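Local coordinates for FAA hydrolase family protein (Pseudomonas aeruginosa, PDB 6J5Y) that probably hydrolyses fumarylpyruvate to fumarate and pyruvate in a metal-dependent active site, here holding manganese and pyruvate, at residues R25-G30 with P195-F200; Y81-V86 with T201-G206; L85-G90 with E103-Y108. One frame throughout, in Å; residues are numbered along the deposited sequence.

Contact 1: residues R25-G30 with P195-F200. With PYR (pyruvic acid), chain B.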
loop_
_atom_site.group_PDB
_atom_site.type_symbol
_atom_site.label_atom_id
_atom_site.label_comp_id
_atom_site.label_asym_id
_atom_site.label_seq_id
_atom_site.Cartn_x
_atom_site.Cartn_y
_atom_site.Cartn_z
ATOM N N ARG A 25 9.239 7.154 -4.599
ATOM C CA ARG A 25 9.151 6.984 -3.126
ATOM C C ARG A 25 7.871 6.205 -2.817
ATOM O O ARG A 25 6.955 6.259 -3.601
ATOM C CB ARG A 25 9.087 8.304 -2.366
ATOM C CG ARG A 25 10.382 9.094 -2.359
ATOM C CD ARG A 25 10.369 10.196 -1.333
ATOM N NE ARG A 25 11.534 11.032 -1.430
ATOM C CZ ARG A 25 11.658 12.218 -0.867
ATOM N NH1 ARG A 25 10.685 12.723 -0.136
ATOM N NH2 ARG A 25 12.761 12.901 -1.042
ATOM N N VAL A 26 7.804 5.592 -1.643
ATOM C CA VAL A 26 6.587 4.831 -1.277
ATOM C C VAL A 26 6.068 5.384 0.042
ATOM O O VAL A 26 6.739 5.267 1.032
ATOM C CB VAL A 26 6.797 3.313 -1.273
ATOM C CG1 VAL A 26 5.512 2.593 -0.942
ATOM C CG2 VAL A 26 7.340 2.856 -2.609
ATOM N N TYR A 27 4.935 6.049 -0.054
ATOM C CA TYR A 27 4.293 6.696 1.106
ATOM C C TYR A 27 3.167 5.775 1.510
ATOM O O TYR A 27 2.550 5.181 0.609
ATOM C CB TYR A 27 3.771 8.084 0.749
ATOM C CG TYR A 27 4.833 9.110 0.446
ATOM C CD1 TYR A 27 5.613 9.645 1.456
ATOM C CD2 TYR A 27 5.094 9.500 -0.853
ATOM C CE1 TYR A 27 6.580 10.603 1.197
ATOM C CE2 TYR A 27 6.042 10.470 -1.126
ATOM C CZ TYR A 27 6.807 11.007 -0.106
ATOM O OH TYR A 27 7.749 11.951 -0.400
ATOM N N CYS A 28 2.910 5.700 2.809
ATOM C CA CYS A 28 1.856 4.844 3.377
ATOM C C CYS A 28 1.081 5.701 4.366
ATOM O O CYS A 28 1.720 6.531 5.085
ATOM C CB CYS A 28 2.429 3.601 4.051
ATOM S SG CYS A 28 3.447 2.556 2.978
ATOM N N VAL A 29 -0.241 5.556 4.361
ATOM C CA VAL A 29 -1.116 6.237 5.356
ATOM C C VAL A 29 -1.506 5.208 6.416
ATOM O O VAL A 29 -2.005 4.108 6.042
ATOM C CB VAL A 29 -2.354 6.898 4.721
ATOM C CG1 VAL A 29 -3.067 7.761 5.754
ATOM C CG2 VAL A 29 -2.017 7.728 3.492
ATOM N N GLY A 30 -1.272 5.541 7.682
ATOM C CA GLY A 30 -1.655 4.692 8.819
ATOM C C GLY A 30 -2.952 5.160 9.453
ATOM O O GLY A 30 -3.192 6.403 9.524
ATOM N N PRO A 195 6.617 12.533 -9.954
ATOM C CA PRO A 195 6.150 11.395 -10.730
ATOM C C PRO A 195 6.908 10.151 -10.259
ATOM O O PRO A 195 8.093 10.262 -9.985
ATOM C CB PRO A 195 6.430 11.771 -12.196
ATOM C CG PRO A 195 6.544 13.282 -12.162
ATOM C CD PRO A 195 7.156 13.608 -10.808
ATOM N N GLY A 196 6.200 9.022 -10.138
ATOM C CA GLY A 196 6.771 7.746 -9.678
ATOM C C GLY A 196 6.403 7.436 -8.244
ATOM O O GLY A 196 6.512 6.262 -7.858
ATOM N N ASP A 197 6.044 8.455 -7.458
ATOM C CA ASP A 197 5.708 8.268 -6.027
ATOM C C ASP A 197 4.457 7.392 -5.946
ATOM O O ASP A 197 3.560 7.523 -6.842
ATOM C CB ASP A 197 5.503 9.600 -5.307
ATOM C CG ASP A 197 6.754 10.395 -4.989
ATOM O OD1 ASP A 197 7.890 9.895 -5.240
ATOM O OD2 ASP A 197 6.584 11.552 -4.539
ATOM N N LEU A 198 4.399 6.495 -4.953
ATOM C CA LEU A 198 3.180 5.684 -4.692
ATOM C C LEU A 198 2.654 6.095 -3.331
ATOM O O LEU A 198 3.489 6.479 -2.455
ATOM C CB LEU A 198 3.479 4.183 -4.688
ATOM C CG LEU A 198 4.208 3.627 -5.905
ATOM C CD1 LEU A 198 4.350 2.112 -5.780
ATOM C CD2 LEU A 198 3.443 3.976 -7.183
ATOM N N VAL A 199 1.333 6.073 -3.187
ATOM C CA VAL A 199 0.682 6.257 -1.860
ATOM C C VAL A 199 -0.185 5.029 -1.596
ATOM O O VAL A 199 -1.157 4.836 -2.315
ATOM C CB VAL A 199 -0.145 7.547 -1.780
ATOM C CG1 VAL A 199 -0.685 7.777 -0.361
ATOM C CG2 VAL A 199 0.635 8.734 -2.294
ATOM N N PHE A 200 0.201 4.242 -0.591
ATOM C CA PHE A 200 -0.618 3.204 0.065
ATOM C C PHE A 200 -1.563 3.952 1.022
ATOM O O PHE A 200 -1.080 4.603 1.941
ATOM C CB PHE A 200 0.300 2.195 0.765
ATOM C CG PHE A 200 0.938 1.158 -0.127
ATOM C CD1 PHE A 200 1.791 1.533 -1.157
ATOM C CD2 PHE A 200 0.715 -0.198 0.084
ATOM C CE1 PHE A 200 2.380 0.575 -1.975
ATOM C CE2 PHE A 200 1.320 -1.152 -0.725
ATOM C CZ PHE A 200 2.154 -0.768 -1.746
HETATM C C PYR B . -2.474 1.121 8.334
HETATM O O PYR B . -2.633 0.808 7.136
HETATM O OXT PYR B . -3.425 1.515 9.050
HETATM C CA PYR B . -1.249 1.075 8.792
HETATM O O3 PYR B . -0.349 0.779 7.995
HETATM C CB PYR B . -0.837 1.386 10.201
HETATM O O HOH W 1 7.974 12.563 -2.833
#
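V26 and F200 meet on one face of two parallel strands, 26-30 and 198-200, neighbours in the mixed sheet of this FAH-family fold. V26 CG1, anti to its backbone N (chi1 -178°), comes within 3.9 Å of F200 CE1 and approaches the ring obliquely. C28 joins the same face: its SG packs 3.9 Å from F200 CB and stands obliquely beside the ring, a Cys sulfur-aromatic contact with the centroid 5.0 Å away. On the opposite face Y27 stands beside V199, and V29 CG2 packs 4.1 Å from V199 CG1; L187 of helix 180-190 touches both Y27 and V199. Backbone bonds run L198 N to R25 O, Y27 N to L198 O, F200 N to Y27 O, and V29 N to F200 O. Past this last rung, G30 CA lies 3.6 Å from CA of the pyruvate. At the polar edge, D197 OD1, salt-bridged to R24, also accepts from R25 N at 3.1 Å, on its anti side and 32° out of the carboxylate plane. That carboxylate stands 79° to the Y27 ring, with OD2 in the ring plane at the edge, 3.6 Å from CE2. R25 NH1 donates to Y27 OH at 3.0 Å.

Contact 2: residues Y81-V86 with T201-G206. With MN (manganese (II) ion), chain C; PYR (pyruvic acid), chain B.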
loop_
_atom_site.group_PDB
_atom_site.type_symbol
_atom_site.label_atom_id
_atom_site.label_comp_id
_atom_site.label_asym_id
_atom_site.label_seq_id
_atom_site.Cartn_x
_atom_site.Cartn_y
_atom_site.Cartn_z
ATOM N N TYR A 81 -0.863 -9.268 7.014
ATOM C CA TYR A 81 -1.384 -8.741 5.732
ATOM C C TYR A 81 -2.133 -7.447 6.046
ATOM O O TYR A 81 -2.622 -7.310 7.192
ATOM C CB TYR A 81 -2.323 -9.739 5.054
ATOM C CG TYR A 81 -3.503 -10.120 5.907
ATOM C CD1 TYR A 81 -4.617 -9.300 5.995
ATOM C CD2 TYR A 81 -3.477 -11.264 6.680
ATOM C CE1 TYR A 81 -5.683 -9.618 6.818
ATOM C CE2 TYR A 81 -4.560 -11.616 7.475
ATOM C CZ TYR A 81 -5.665 -10.792 7.547
ATOM O OH TYR A 81 -6.722 -11.120 8.350
ATOM N N GLU A 82 -2.163 -6.531 5.075
ATOM C CA GLU A 82 -3.030 -5.322 5.068
ATOM C C GLU A 82 -3.366 -4.964 3.617
ATOM O O GLU A 82 -2.427 -4.471 2.933
ATOM C CB GLU A 82 -2.290 -4.121 5.663
ATOM C CG GLU A 82 -1.871 -4.239 7.118
ATOM C CD GLU A 82 -1.351 -2.940 7.722
ATOM O OE1 GLU A 82 -1.240 -1.959 6.992
ATOM O OE2 GLU A 82 -1.017 -2.923 8.912
ATOM N N ILE A 83 -4.613 -5.162 3.143
ATOM C CA ILE A 83 -4.987 -4.803 1.739
ATOM C C ILE A 83 -5.157 -3.282 1.662
ATOM O O ILE A 83 -5.668 -2.691 2.641
ATOM C CB ILE A 83 -6.231 -5.579 1.258
ATOM C CG1 ILE A 83 -6.340 -5.583 -0.263
ATOM C CG2 ILE A 83 -7.503 -5.070 1.902
ATOM C CD1 ILE A 83 -5.177 -6.254 -0.959
ATOM N N GLU A 84 -4.724 -2.651 0.562
ATOM C CA GLU A 84 -4.756 -1.168 0.448
ATOM C C GLU A 84 -4.928 -0.768 -1.023
ATOM O O GLU A 84 -4.314 -1.434 -1.902
ATOM C CB GLU A 84 -3.478 -0.542 1.029
ATOM C CG GLU A 84 -3.083 -1.057 2.399
ATOM C CD GLU A 84 -2.293 -0.103 3.290
ATOM O OE1 GLU A 84 -1.982 1.050 2.851
ATOM O OE2 GLU A 84 -2.006 -0.507 4.438
ATOM N N LEU A 85 -5.733 0.271 -1.261
ATOM C CA LEU A 85 -5.712 1.042 -2.528
ATOM C C LEU A 85 -4.397 1.822 -2.615
ATOM O O LEU A 85 -4.066 2.570 -1.670
ATOM C CB LEU A 85 -6.918 1.976 -2.614
ATOM C CG LEU A 85 -6.944 2.929 -3.811
ATOM C CD1 LEU A 85 -7.232 2.192 -5.100
ATOM C CD2 LEU A 85 -7.967 4.027 -3.588
ATOM N N VAL A 86 -3.702 1.642 -3.735
ATOM C CA VAL A 86 -2.468 2.377 -4.066
ATOM C C VAL A 86 -2.817 3.342 -5.175
ATOM O O VAL A 86 -3.399 2.914 -6.210
ATOM C CB VAL A 86 -1.285 1.469 -4.458
ATOM C CG1 VAL A 86 -0.027 2.295 -4.668
ATOM C CG2 VAL A 86 -1.026 0.377 -3.430
ATOM N N THR A 201 -2.862 3.921 0.768
ATOM C CA THR A 201 -3.846 4.814 1.421
ATOM C C THR A 201 -4.339 4.255 2.759
ATOM O O THR A 201 -5.192 4.933 3.381
ATOM C CB THR A 201 -5.009 5.064 0.469
ATOM O OG1 THR A 201 -5.573 3.810 0.079
ATOM C CG2 THR A 201 -4.547 5.842 -0.746
ATOM N N GLY A 202 -3.866 3.087 3.185
ATOM C CA GLY A 202 -4.218 2.499 4.495
ATOM C C GLY A 202 -5.117 1.286 4.353
ATOM O O GLY A 202 -5.653 1.035 3.241
ATOM N N THR A 203 -5.333 0.567 5.448
ATOM C CA THR A 203 -6.035 -0.736 5.422
ATOM C C THR A 203 -7.306 -0.697 6.272
ATOM O O THR A 203 -7.339 -0.120 7.360
ATOM C CB THR A 203 -5.078 -1.857 5.824
ATOM O OG1 THR A 203 -5.652 -3.074 5.342
ATOM C CG2 THR A 203 -4.791 -1.896 7.315
ATOM N N PRO A 204 -8.398 -1.314 5.766
ATOM C CA PRO A 204 -9.638 -1.419 6.525
ATOM C C PRO A 204 -9.440 -2.422 7.667
ATOM O O PRO A 204 -8.346 -2.934 7.841
ATOM C CB PRO A 204 -10.689 -1.845 5.486
ATOM C CG PRO A 204 -9.901 -2.493 4.356
ATOM C CD PRO A 204 -8.482 -1.976 4.452
ATOM N N GLU A 205 -10.480 -2.616 8.473
ATOM C CA GLU A 205 -10.459 -3.516 9.652
ATOM C C GLU A 205 -10.266 -4.960 9.160
ATOM O O GLU A 205 -10.514 -5.210 7.996
ATOM C CB GLU A 205 -11.747 -3.329 10.471
ATOM C CG GLU A 205 -13.014 -3.855 9.808
ATOM C CD GLU A 205 -13.659 -2.993 8.728
ATOM O OE1 GLU A 205 -13.038 -1.982 8.315
ATOM O OE2 GLU A 205 -14.793 -3.326 8.299
ATOM N N GLY A 206 -9.851 -5.875 10.032
ATOM C CA GLY A 206 -9.763 -7.311 9.727
ATOM C C GLY A 206 -8.349 -7.768 9.433
ATOM O O GLY A 206 -8.200 -8.883 8.936
HETATM MN MN MN C . -0.993 -0.024 6.045
HETATM C C PYR B . -2.474 1.121 8.334
HETATM O O PYR B . -2.633 0.808 7.136
HETATM O OXT PYR B . -3.425 1.515 9.050
HETATM C CA PYR B . -1.249 1.075 8.792
HETATM O O3 PYR B . -0.349 0.779 7.995
HETATM C CB PYR B . -0.837 1.386 10.201
HETATM O O HOH W 2 -0.550 1.878 5.112
HETATM O O HOH W 3 -6.918 1.826 0.992
#
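T203 swings OG1 anti to its backbone N (chi1 -160°), and the hydroxyl donates to I83 O at 2.7 Å; Q169 is a second partner of the same OG1. Across from the loop, E84 has CG anti to its carbonyl carbon (chi1 -48°) and an extended chain beyond, which carries its carboxylate over the backbone of G202. The two oxygens of E84 then do different jobs. OE1 accepts from G202 N at 2.8 Å, a bond that arrives from above the carboxylate plane, 63° out of it, and OE1 also accepts a hydrogen bond from a water that is itself a ligand of the manganese. OE2 binds the manganese at 2.0 Å. E82 lies across T203 at about a right angle, its CG 3.7 Å from T203 CG2, and supplies OE1 to the metal at 2.2 Å while its OE2 is salt-bridged to R117.

This is the metal site of the FAH fold, with E82 and E84, from residues 79-89, beside the loop that follows strand 198-200. D113 completes the protein ligands, and pyruvate chelates the manganese through a carboxylate oxygen and its keto oxygen, O3. T203 N adds a weak hydrogen bond to the carboxylate O of pyruvate.

At the start of the loop, L85 O is gripped twice by T201, by its N and by its OG1, the latter at 2.6 Å. A water links T201 OG1, G202 O and L85 N. P204 CD lies loosely by I83 CG2; the I83 side chain also touches I159 and L161 of strand 158-163. At the far end G206 O sits at the edge of the Y81 ring, near its plane, and accepts from Y81 OH at 2.7 Å, within the G206 carbonyl plane.

Contact 3: residues L85-G90 with E103-Y108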
loop_
_atom_site.group_PDB
_atom_site.type_symbol
_atom_site.label_atom_id
_atom_site.label_comp_id
_atom_site.label_asym_id
_atom_site.label_seq_id
_atom_site.Cartn_x
_atom_site.Cartn_y
_atom_site.Cartn_z
ATOM N N LEU A 85 -5.733 0.271 -1.261
ATOM C CA LEU A 85 -5.712 1.042 -2.528
ATOM C C LEU A 85 -4.397 1.822 -2.615
ATOM O O LEU A 85 -4.066 2.570 -1.670
ATOM C CB LEU A 85 -6.918 1.976 -2.614
ATOM C CG LEU A 85 -6.944 2.929 -3.811
ATOM C CD1 LEU A 85 -7.232 2.192 -5.100
ATOM C CD2 LEU A 85 -7.967 4.027 -3.588
ATOM N N VAL A 86 -3.702 1.642 -3.735
ATOM C CA VAL A 86 -2.468 2.377 -4.066
ATOM C C VAL A 86 -2.817 3.342 -5.175
ATOM O O VAL A 86 -3.399 2.914 -6.210
ATOM C CB VAL A 86 -1.285 1.469 -4.458
ATOM C CG1 VAL A 86 -0.027 2.295 -4.668
ATOM C CG2 VAL A 86 -1.026 0.377 -3.430
ATOM N N ALA A 87 -2.450 4.595 -4.951
ATOM C CA ALA A 87 -2.485 5.689 -5.935
ATOM C C ALA A 87 -1.057 5.950 -6.415
ATOM O O ALA A 87 -0.168 6.127 -5.544
ATOM C CB ALA A 87 -3.091 6.909 -5.305
ATOM N N ALA A 88 -0.860 6.029 -7.734
ATOM C CA ALA A 88 0.441 6.353 -8.358
ATOM C C ALA A 88 0.427 7.816 -8.832
ATOM O O ALA A 88 -0.534 8.210 -9.543
ATOM C CB ALA A 88 0.731 5.409 -9.490
ATOM N N ILE A 89 1.457 8.577 -8.453
ATOM C CA ILE A 89 1.613 10.026 -8.774
ATOM C C ILE A 89 2.169 10.163 -10.191
ATOM O O ILE A 89 3.231 9.596 -10.444
ATOM C CB ILE A 89 2.528 10.735 -7.762
ATOM C CG1 ILE A 89 1.997 10.639 -6.325
ATOM C CG2 ILE A 89 2.765 12.189 -8.197
ATOM C CD1 ILE A 89 0.571 11.096 -6.142
ATOM N N GLY A 90 1.469 10.896 -11.062
ATOM C CA GLY A 90 1.932 11.206 -12.424
ATOM C C GLY A 90 2.480 12.613 -12.510
ATOM O O GLY A 90 3.332 12.855 -13.347
ATOM N N GLU A 103 -6.027 14.975 -9.739
ATOM C CA GLU A 103 -5.459 15.196 -11.089
ATOM C C GLU A 103 -3.971 14.810 -11.086
ATOM O O GLU A 103 -3.428 14.520 -12.190
ATOM C CB GLU A 103 -5.644 16.639 -11.551
ATOM C CG GLU A 103 -5.321 16.835 -13.021
ATOM C CD GLU A 103 -4.072 17.648 -13.315
ATOM O OE1 GLU A 103 -4.104 18.882 -13.098
ATOM O OE2 GLU A 103 -3.075 17.058 -13.788
ATOM N N HIS A 104 -3.323 14.749 -9.915
ATOM C CA HIS A 104 -1.884 14.360 -9.814
ATOM C C HIS A 104 -1.736 12.835 -9.843
ATOM O O HIS A 104 -0.593 12.359 -9.967
ATOM C CB HIS A 104 -1.237 14.985 -8.567
ATOM C CG HIS A 104 -1.124 16.464 -8.725
ATOM N ND1 HIS A 104 0.095 17.115 -8.870
ATOM C CD2 HIS A 104 -2.089 17.408 -8.860
ATOM C CE1 HIS A 104 -0.127 18.413 -9.041
ATOM N NE2 HIS A 104 -1.465 18.617 -9.051
ATOM N N VAL A 105 -2.839 12.096 -9.726
ATOM C CA VAL A 105 -2.810 10.610 -9.636
ATOM C C VAL A 105 -2.951 10.055 -11.044
ATOM O O VAL A 105 -4.052 10.150 -11.607
ATOM C CB VAL A 105 -3.888 10.070 -8.689
ATOM C CG1 VAL A 105 -3.901 8.556 -8.660
ATOM C CG2 VAL A 105 -3.716 10.625 -7.284
ATOM N N TRP A 106 -1.876 9.460 -11.553
ATOM C CA TRP A 106 -1.821 8.829 -12.894
ATOM C C TRP A 106 -2.627 7.522 -12.927
ATOM O O TRP A 106 -3.052 7.113 -14.045
ATOM C CB TRP A 106 -0.376 8.552 -13.289
ATOM C CG TRP A 106 -0.276 8.244 -14.743
ATOM C CD1 TRP A 106 -0.183 9.143 -15.758
ATOM C CD2 TRP A 106 -0.300 6.942 -15.354
ATOM N NE1 TRP A 106 -0.137 8.492 -16.961
ATOM C CE2 TRP A 106 -0.219 7.142 -16.746
ATOM C CE3 TRP A 106 -0.385 5.637 -14.871
ATOM C CZ2 TRP A 106 -0.209 6.086 -17.652
ATOM C CZ3 TRP A 106 -0.373 4.591 -15.767
ATOM C CH2 TRP A 106 -0.276 4.815 -17.139
ATOM N N GLY A 107 -2.747 6.817 -11.802
ATOM C CA GLY A 107 -3.326 5.459 -11.807
ATOM C C GLY A 107 -3.457 4.862 -10.422
ATOM O O GLY A 107 -3.053 5.536 -9.437
ATOM N N TYR A 108 -4.020 3.652 -10.353
ATOM C CA TYR A 108 -4.407 2.947 -9.102
ATOM C C TYR A 108 -4.048 1.461 -9.235
ATOM O O TYR A 108 -3.961 0.936 -10.365
ATOM C CB TYR A 108 -5.896 3.153 -8.800
ATOM C CG TYR A 108 -6.333 4.582 -8.629
ATOM C CD1 TYR A 108 -6.650 5.364 -9.730
ATOM C CD2 TYR A 108 -6.477 5.158 -7.370
ATOM C CE1 TYR A 108 -7.064 6.675 -9.601
ATOM C CE2 TYR A 108 -6.882 6.479 -7.229
ATOM C CZ TYR A 108 -7.190 7.241 -8.344
ATOM O OH TYR A 108 -7.559 8.566 -8.242
#
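Y108 and L85 cross obliquely, with L85 CD1 3.8 Å from Y108 CD2, on one face of an antiparallel strand pair that is interrupted by a classic beta bulge. On the same face A87 CB touches V105 CG1 at 3.8 Å. V105 holds that methyl anti to its own backbone N (chi1 177°), which also sets it 3.5 Å above one face of the Y108 ring, offset toward the rim. V180 of helix 180-190 packs against L85, V105 and Y108, and the Y108 hydroxyl is hydrogen-bonded to H153.

A88 points to the other face, toward L145 of strand 140-147, and lies across from both W106 and G107; this is the bulge. Its N donates to G107 O in a straight bond of 2.8 Å, the donor standing 35° out of that carbonyl's plane, whereas A88 O receives two weak bonds, from W106 N and G107 N. Beyond the bulge I89 and V105 diverge. W106 sets its CB against G90, 3.6 Å from G90 CA, but carries the indole away to L145, P147 and I14. H104 turns its ring away too, with ND1 bonded to K91 O, and its backbone closes the pair: H104 O accepts from G90 N at 2.8 Å.

In the fold
From the N terminus, strand 26-30 comes first and waits some 165 residues for its partner, 195-200; contact 1 closes that long loop. Contact 3 lies wholly inside it, a short return from strand 79-89 through helix 98-101 to strand 105-116. Contact 2 starts on the same strand as contact 3, sharing L85 and V86, but ends after 195-200, so it crosses contact 1. Strand 198-200 of contact 1 lies between two others, parallel to 26-30 and antiparallel to 79-89, probably hydrogen-bonded to the latter through V199 N to A87 O and I89 N to D197 O. Contacts 1 and 2 both reach the pyruvate; contact 3 lies farther along, at the C-terminal end of strand 79-89.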